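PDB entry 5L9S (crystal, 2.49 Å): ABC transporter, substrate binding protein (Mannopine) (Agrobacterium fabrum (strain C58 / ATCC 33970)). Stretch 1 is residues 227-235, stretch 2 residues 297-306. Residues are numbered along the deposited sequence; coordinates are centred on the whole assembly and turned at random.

Stretch 1 (227-235) SYDGAFLVG
Stretch 2, residues 297-306: DVENRIIVPD

Residues 227-235 turn a corner at Asp-229 and Gly-230, through a type II turn from Tyr-228 to Ala-231 closed by Ala-231 N to Tyr-228 O (3.2 Å), and continue as a strand. Gly-230 takes the positive phi (70/20) that favours glycine. The helix 297-300 ends before Arg-301, and the following extended chain runs alongside this strand in the same direction, Phe-232 opposite Ile-303 (CA-CA 4.8 Å) in a single bridge. Three hydrogen bonds set the register: Gly-230 N to Arg-301 O (3.0 Å), Ile-303 N to Ala-231 O (2.7 Å, nearly linear) and Leu-233 N to Ile-303 O (3.0 Å).

Ile-302 (chi1 -97°, chi2 89°) fills the hollow lined by Tyr-228, Ala-231 and Leu-233: its CD1 lies 4.0 Å from Tyr-228 CB, its CG1 3.9 Å from Ala-231 CB, its CG2 3.6 Å from Leu-233 CB. Leu-233 (t, p) also reaches the helix, CD2 to Val-298 CG1 at 3.8 Å. Ile-303 (m, m) packs its CB 3.6 Å from Phe-232 CD1, while Pro-305 CD abuts Leu-233 O at 3.3 Å.

Arg-301 (m, t, m) lays one guanidinium face over the backbone of Tyr-228 and Asp-229, with salt bridges from NH1 to Asp-229 OD2 (3.5 Å) and from NH2 to Asp-297 OD1 (3.3 Å). A water accepts from Arg-301 NH2 (2.9 Å) and, weakly, Tyr-228 N (3.3 Å).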

# COMPACT_ATOMS: atom_id res chain seq x y z
N SER A 227 15.92 2.31 -3.21
CA SER A 227 16.34 1.29 -2.26
C SER A 227 15.14 0.67 -1.51
O SER A 227 14.23 1.40 -1.11
CB SER A 227 17.35 1.88 -1.29
OG SER A 227 17.59 0.95 -0.26
N TYR A 228 15.15 -0.66 -1.31
CA TYR A 228 14.08 -1.37 -0.56
C TYR A 228 14.34 -1.41 0.93
O TYR A 228 13.50 -1.92 1.65
CB TYR A 228 13.80 -2.79 -1.11
CG TYR A 228 13.44 -2.81 -2.57
CD1 TYR A 228 12.29 -2.17 -3.04
CD2 TYR A 228 14.25 -3.46 -3.49
CE1 TYR A 228 12.00 -2.14 -4.40
CE2 TYR A 228 13.96 -3.43 -4.85
CZ TYR A 228 12.83 -2.77 -5.30
OH TYR A 228 12.57 -2.76 -6.64
N ASP A 229 15.49 -0.89 1.39
CA ASP A 229 15.85 -0.85 2.80
C ASP A 229 14.95 0.18 3.50
O ASP A 229 14.95 1.38 3.15
CB ASP A 229 17.34 -0.48 2.95
CG ASP A 229 17.91 -0.80 4.31
OD1 ASP A 229 17.82 0.06 5.21
OD2 ASP A 229 18.53 -1.89 4.45
N GLY A 230 14.12 -0.34 4.42
CA GLY A 230 13.15 0.44 5.17
C GLY A 230 11.99 0.95 4.34
O GLY A 230 11.31 1.90 4.75
N ALA A 231 11.74 0.33 3.16
CA ALA A 231 10.61 0.71 2.30
C ALA A 231 9.29 0.40 3.01
O ALA A 231 9.21 -0.59 3.73
CB ALA A 231 10.68 -0.04 0.98
N PHE A 232 8.29 1.24 2.84
CA PHE A 232 6.99 1.04 3.47
C PHE A 232 6.04 0.31 2.50
O PHE A 232 5.68 0.86 1.45
CB PHE A 232 6.42 2.36 3.99
CG PHE A 232 7.37 3.08 4.93
CD1 PHE A 232 7.42 2.76 6.29
CD2 PHE A 232 8.22 4.08 4.46
CE1 PHE A 232 8.32 3.40 7.15
CE2 PHE A 232 9.12 4.73 5.33
CZ PHE A 232 9.17 4.38 6.66
N LEU A 233 5.68 -0.94 2.84
CA LEU A 233 4.76 -1.76 2.03
C LEU A 233 3.37 -1.69 2.58
O LEU A 233 3.09 -2.27 3.61
CB LEU A 233 5.24 -3.21 1.93
CG LEU A 233 4.63 -4.05 0.82
CD1 LEU A 233 5.10 -3.61 -0.55
CD2 LEU A 233 4.91 -5.50 1.03
N VAL A 234 2.52 -0.89 1.92
CA VAL A 234 1.14 -0.63 2.34
C VAL A 234 0.22 -1.01 1.20
O VAL A 234 0.41 -0.57 0.07
CB VAL A 234 0.94 0.87 2.77
CG1 VAL A 234 -0.46 1.12 3.32
CG2 VAL A 234 1.98 1.30 3.80
N GLY A 235 -0.81 -1.77 1.51
CA GLY A 235 -1.76 -2.13 0.47
C GLY A 235 -3.23 -2.00 0.79
O GLY A 235 -3.64 -1.29 1.72
N ASP A 297 13.22 -9.30 0.43
CA ASP A 297 13.23 -7.87 0.79
C ASP A 297 12.03 -7.62 1.69
O ASP A 297 12.21 -7.02 2.75
CB ASP A 297 13.16 -6.94 -0.45
CG ASP A 297 14.35 -6.95 -1.39
OD1 ASP A 297 15.51 -6.82 -0.90
OD2 ASP A 297 14.14 -7.03 -2.62
N VAL A 298 10.84 -8.16 1.31
CA VAL A 298 9.60 -8.03 2.08
C VAL A 298 9.76 -8.61 3.52
O VAL A 298 9.41 -7.92 4.48
CB VAL A 298 8.35 -8.60 1.34
CG1 VAL A 298 7.07 -8.38 2.14
CG2 VAL A 298 8.20 -8.02 -0.07
N GLU A 299 10.38 -9.78 3.70
CA GLU A 299 10.52 -10.33 5.05
C GLU A 299 11.70 -9.78 5.86
O GLU A 299 11.61 -9.78 7.09
CB GLU A 299 10.52 -11.88 5.07
CG GLU A 299 11.52 -12.60 4.18
CD GLU A 299 11.10 -13.96 3.61
OE1 GLU A 299 11.97 -14.66 3.04
OE2 GLU A 299 9.90 -14.29 3.69
N ASN A 300 12.78 -9.32 5.21
CA ASN A 300 13.97 -8.87 5.94
C ASN A 300 14.29 -7.37 5.97
O ASN A 300 15.12 -6.98 6.79
CB ASN A 300 15.22 -9.60 5.41
CG ASN A 300 15.10 -11.10 5.27
OD1 ASN A 300 14.19 -11.75 5.80
ND2 ASN A 300 16.05 -11.69 4.56
N ARG A 301 13.73 -6.55 5.08
CA ARG A 301 14.11 -5.12 5.06
C ARG A 301 12.93 -4.14 5.02
O ARG A 301 13.10 -2.98 5.40
CB ARG A 301 15.02 -4.82 3.86
CG ARG A 301 16.23 -5.70 3.75
CD ARG A 301 17.34 -5.01 3.01
NE ARG A 301 17.04 -4.91 1.59
CZ ARG A 301 17.66 -4.08 0.75
NH1 ARG A 301 18.63 -3.29 1.19
NH2 ARG A 301 17.33 -4.06 -0.53
N ILE A 302 11.78 -4.57 4.49
CA ILE A 302 10.59 -3.73 4.36
C ILE A 302 9.90 -3.49 5.73
O ILE A 302 9.98 -4.32 6.64
CB ILE A 302 9.62 -4.33 3.26
CG1 ILE A 302 9.78 -3.67 1.91
CG2 ILE A 302 8.15 -4.33 3.65
CD1 ILE A 302 10.78 -4.31 1.07
N ILE A 303 9.22 -2.35 5.84
CA ILE A 303 8.43 -1.95 7.00
C ILE A 303 6.94 -2.18 6.67
O ILE A 303 6.42 -1.69 5.67
CB ILE A 303 8.68 -0.47 7.41
CG1 ILE A 303 10.20 -0.11 7.53
CG2 ILE A 303 7.91 -0.08 8.66
CD1 ILE A 303 10.99 -0.89 8.43
N VAL A 304 6.27 -2.91 7.53
CA VAL A 304 4.85 -3.20 7.38
C VAL A 304 4.08 -2.39 8.43
O VAL A 304 4.56 -2.29 9.56
CB VAL A 304 4.59 -4.73 7.37
CG1 VAL A 304 3.34 -5.13 8.15
CG2 VAL A 304 4.55 -5.26 5.93
N PRO A 305 2.96 -1.71 8.06
CA PRO A 305 2.28 -0.85 9.05
C PRO A 305 1.65 -1.59 10.24
O PRO A 305 1.20 -2.73 10.09
CB PRO A 305 1.18 -0.16 8.21
CG PRO A 305 0.90 -1.12 7.10
CD PRO A 305 2.26 -1.67 6.76
N ASP A 306 1.61 -0.92 11.39
CA ASP A 306 0.87 -1.39 12.56
C ASP A 306 -0.43 -0.56 12.46
O ASP A 306 -0.45 0.61 12.87
CB ASP A 306 1.61 -1.11 13.89
CG ASP A 306 0.85 -1.44 15.18
OD1 ASP A 306 -0.36 -1.80 15.09
OD2 ASP A 306 1.47 -1.36 16.27
O HOH W 1 17.66 -2.26 -2.79